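Local coordinates for protein ATP-dependent kinase YFH7 (Saccharomyces cerevisiae, PDB 2GA8) that acts as an ATP-dependent P-loop kinase that could be involved in assembly of the endoplasmic reticulum membrane, at residues A[279-282]-A[283-287]. Numbering follows the deposited sequence.
Sequences KIYK and TLADT. With SO4 (sulfate ion), chain I.
The Y281 ring carries A285 on one face: the A285 methyl CB sits 3.8 Å from the ring centroid and 12° off its normal, a CH-pi contact one turn along helix 275-285. This helix packs beside the parallel sheet of the P-loop kinase fold; Y281 also touches L290 and V292 of strand 290-296. With CG anti to the backbone N (chi1 172°), the ring runs outward and leans toward the C-terminal end of the helix, bringing one face against the A285 methyl. A serine in place of Y281 would probably leave the A285 methyl without its aromatic cover and open a gap against strand 290-296. The carboxylate of D286 answers K282 four residues earlier in a salt bridge: K282 NZ donates to the syn lone pair of D286 OD2 at 3.0 Å, and the lysine chain, extended as far as CE, bends only at its last torsion (chi4 57°) to reach it. K279 O is gripped twice, from opposite faces of its carbonyl plane, by T283 N at 3.0 Å and T283 OG1 at 2.7 Å. K279 NZ donates to sulfate O1 at 2.9 Å, and the ion, probably from the crystallisation liquor, also binds K200 NZ. L284 O accepts T287 OG1 at 2.6 Å.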
ATOM      1  N   LYS A 279      12.471  -1.365   6.052  1.00 15.49           N
ATOM      2  CA  LYS A 279      12.914  -1.909   4.779  1.00 17.98           C
ATOM      3  C   LYS A 279      12.068  -1.449   3.589  1.00 18.60           C
ATOM      4  O   LYS A 279      12.458  -1.636   2.437  1.00 17.13           O
ATOM      5  CB  LYS A 279      12.929  -3.438   4.855  1.00 18.29           C
ATOM      6  CG  LYS A 279      13.768  -3.980   6.009  1.00 21.49           C
ATOM      7  CD  LYS A 279      13.647  -5.494   6.139  1.00 25.13           C
ATOM      8  CE  LYS A 279      14.356  -5.991   7.391  1.00 28.11           C
ATOM      9  NZ  LYS A 279      14.195  -7.462   7.597  1.00 29.13           N
ATOM     10  N   ILE A 280      10.922  -0.834   3.869  1.00 19.62           N
ATOM     11  CA  ILE A 280      10.029  -0.362   2.809  1.00 20.79           C
ATOM     12  C   ILE A 280      10.636   0.697   1.908  1.00 21.67           C
ATOM     13  O   ILE A 280      10.634   0.541   0.685  1.00 21.69           O
ATOM     14  CB  ILE A 280       8.715   0.198   3.390  1.00 21.02           C
ATOM     15  CG1 ILE A 280       7.894  -0.948   3.978  1.00 18.34           C
ATOM     16  CG2 ILE A 280       7.917   0.921   2.299  1.00 19.66           C
ATOM     17  CD1 ILE A 280       6.636  -0.492   4.685  1.00 20.12           C
ATOM     18  N   TYR A 281      11.135   1.778   2.503  1.00 19.28           N
ATOM     19  CA  TYR A 281      11.738   2.855   1.724  1.00 21.39           C
ATOM     20  C   TYR A 281      12.823   2.325   0.801  1.00 21.14           C
ATOM     21  O   TYR A 281      12.762   2.516  -0.410  1.00 19.73           O
ATOM     22  CB  TYR A 281      12.339   3.929   2.642  1.00 17.94           C
ATOM     23  CG  TYR A 281      13.153   4.978   1.908  1.00 18.28           C
ATOM     24  CD1 TYR A 281      12.532   5.974   1.157  1.00 17.76           C
ATOM     25  CD2 TYR A 281      14.546   4.956   1.944  1.00 18.59           C
ATOM     26  CE1 TYR A 281      13.281   6.925   0.452  1.00 20.03           C
ATOM     27  CE2 TYR A 281      15.306   5.903   1.241  1.00 20.43           C
ATOM     28  CZ  TYR A 281      14.664   6.881   0.498  1.00 20.11           C
ATOM     29  OH  TYR A 281      15.405   7.810  -0.201  1.00 22.56           O
ATOM     30  N   LYS A 282      13.823   1.665   1.375  1.00 20.70           N
ATOM     31  CA  LYS A 282      14.912   1.137   0.572  1.00 20.46           C
ATOM     32  C   LYS A 282      14.421   0.201  -0.527  1.00 17.91           C
ATOM     33  O   LYS A 282      14.889   0.288  -1.657  1.00 18.63           O
ATOM     34  CB  LYS A 282      15.936   0.410   1.449  1.00 22.28           C
ATOM     35  CG  LYS A 282      17.115  -0.132   0.661  1.00 24.27           C
ATOM     36  CD  LYS A 282      18.194  -0.697   1.567  1.00 26.46           C
ATOM     37  CE  LYS A 282      19.318  -1.310   0.745  1.00 25.57           C
ATOM     38  NZ  LYS A 282      19.907  -0.326  -0.201  1.00 26.86           N
ATOM     39  N   THR A 283      13.482  -0.684  -0.204  1.00 16.87           N
ATOM     40  CA  THR A 283      12.973  -1.615  -1.206  1.00 15.62           C
ATOM     41  C   THR A 283      12.378  -0.862  -2.395  1.00 15.17           C
ATOM     42  O   THR A 283      12.627  -1.218  -3.542  1.00 14.37           O
ATOM     43  CB  THR A 283      11.922  -2.583  -0.611  1.00 16.10           C
ATOM     44  OG1 THR A 283      12.547  -3.428   0.370  1.00 15.86           O
ATOM     45  CG2 THR A 283      11.336  -3.466  -1.699  1.00 12.91           C
ATOM     46  N   LEU A 284      11.613   0.195  -2.129  1.00 15.14           N
ATOM     47  CA  LEU A 284      11.024   0.969  -3.220  1.00 15.14           C
ATOM     48  C   LEU A 284      11.989   2.021  -3.772  1.00 14.53           C
ATOM     49  O   LEU A 284      12.009   2.288  -4.973  1.00 14.86           O
ATOM     50  CB  LEU A 284       9.724   1.642  -2.756  1.00 15.48           C
ATOM     51  CG  LEU A 284       8.600   0.696  -2.309  1.00 18.92           C
ATOM     52  CD1 LEU A 284       7.370   1.506  -1.934  1.00 17.21           C
ATOM     53  CD2 LEU A 284       8.259  -0.278  -3.426  1.00 17.48           C
ATOM     54  N   ALA A 285      12.798   2.612  -2.898  1.00 14.99           N
ATOM     55  CA  ALA A 285      13.751   3.634  -3.323  1.00 15.08           C
ATOM     56  C   ALA A 285      14.797   3.050  -4.268  1.00 15.46           C
ATOM     57  O   ALA A 285      15.228   3.710  -5.213  1.00 16.00           O
ATOM     58  CB  ALA A 285      14.434   4.254  -2.107  1.00 16.92           C
ATOM     59  N   ASP A 286      15.197   1.809  -4.011  1.00 15.73           N
ATOM     60  CA  ASP A 286      16.200   1.158  -4.843  1.00 18.28           C
ATOM     61  C   ASP A 286      15.769   0.922  -6.290  1.00 17.27           C
ATOM     62  O   ASP A 286      16.588   0.542  -7.122  1.00 18.59           O
ATOM     63  CB  ASP A 286      16.651  -0.160  -4.205  1.00 19.14           C
ATOM     64  CG  ASP A 286      17.622   0.054  -3.053  1.00 23.23           C
ATOM     65  OD1 ASP A 286      18.080   1.200  -2.859  1.00 25.71           O
ATOM     66  OD2 ASP A 286      17.938  -0.922  -2.348  1.00 24.31           O
ATOM     67  N   THR A 287      14.495   1.143  -6.598  1.00 17.25           N
ATOM     68  CA  THR A 287      14.034   0.966  -7.975  1.00 16.22           C
ATOM     69  C   THR A 287      14.490   2.166  -8.794  1.00 16.95           C
ATOM     70  O   THR A 287      14.582   2.097 -10.018  1.00 16.33           O
ATOM     71  CB  THR A 287      12.490   0.902  -8.081  1.00 15.04           C
ATOM     72  OG1 THR A 287      11.922   2.130  -7.604  1.00 15.10           O
ATOM     73  CG2 THR A 287      11.941  -0.262  -7.277  1.00 15.93           C
TER
HETATM   74  S   SO4 I 405      14.379  -9.468   4.531  1.00 69.67           S
HETATM   75  O1  SO4 I 405      13.234  -9.130   5.401  1.00 69.10           O
HETATM   76  O2  SO4 I 405      14.002 -10.581   3.638  1.00 69.34           O
HETATM   77  O3  SO4 I 405      14.750  -8.291   3.721  1.00 68.30           O
HETATM   78  O4  SO4 I 405      15.528  -9.873   5.364  1.00 68.64           O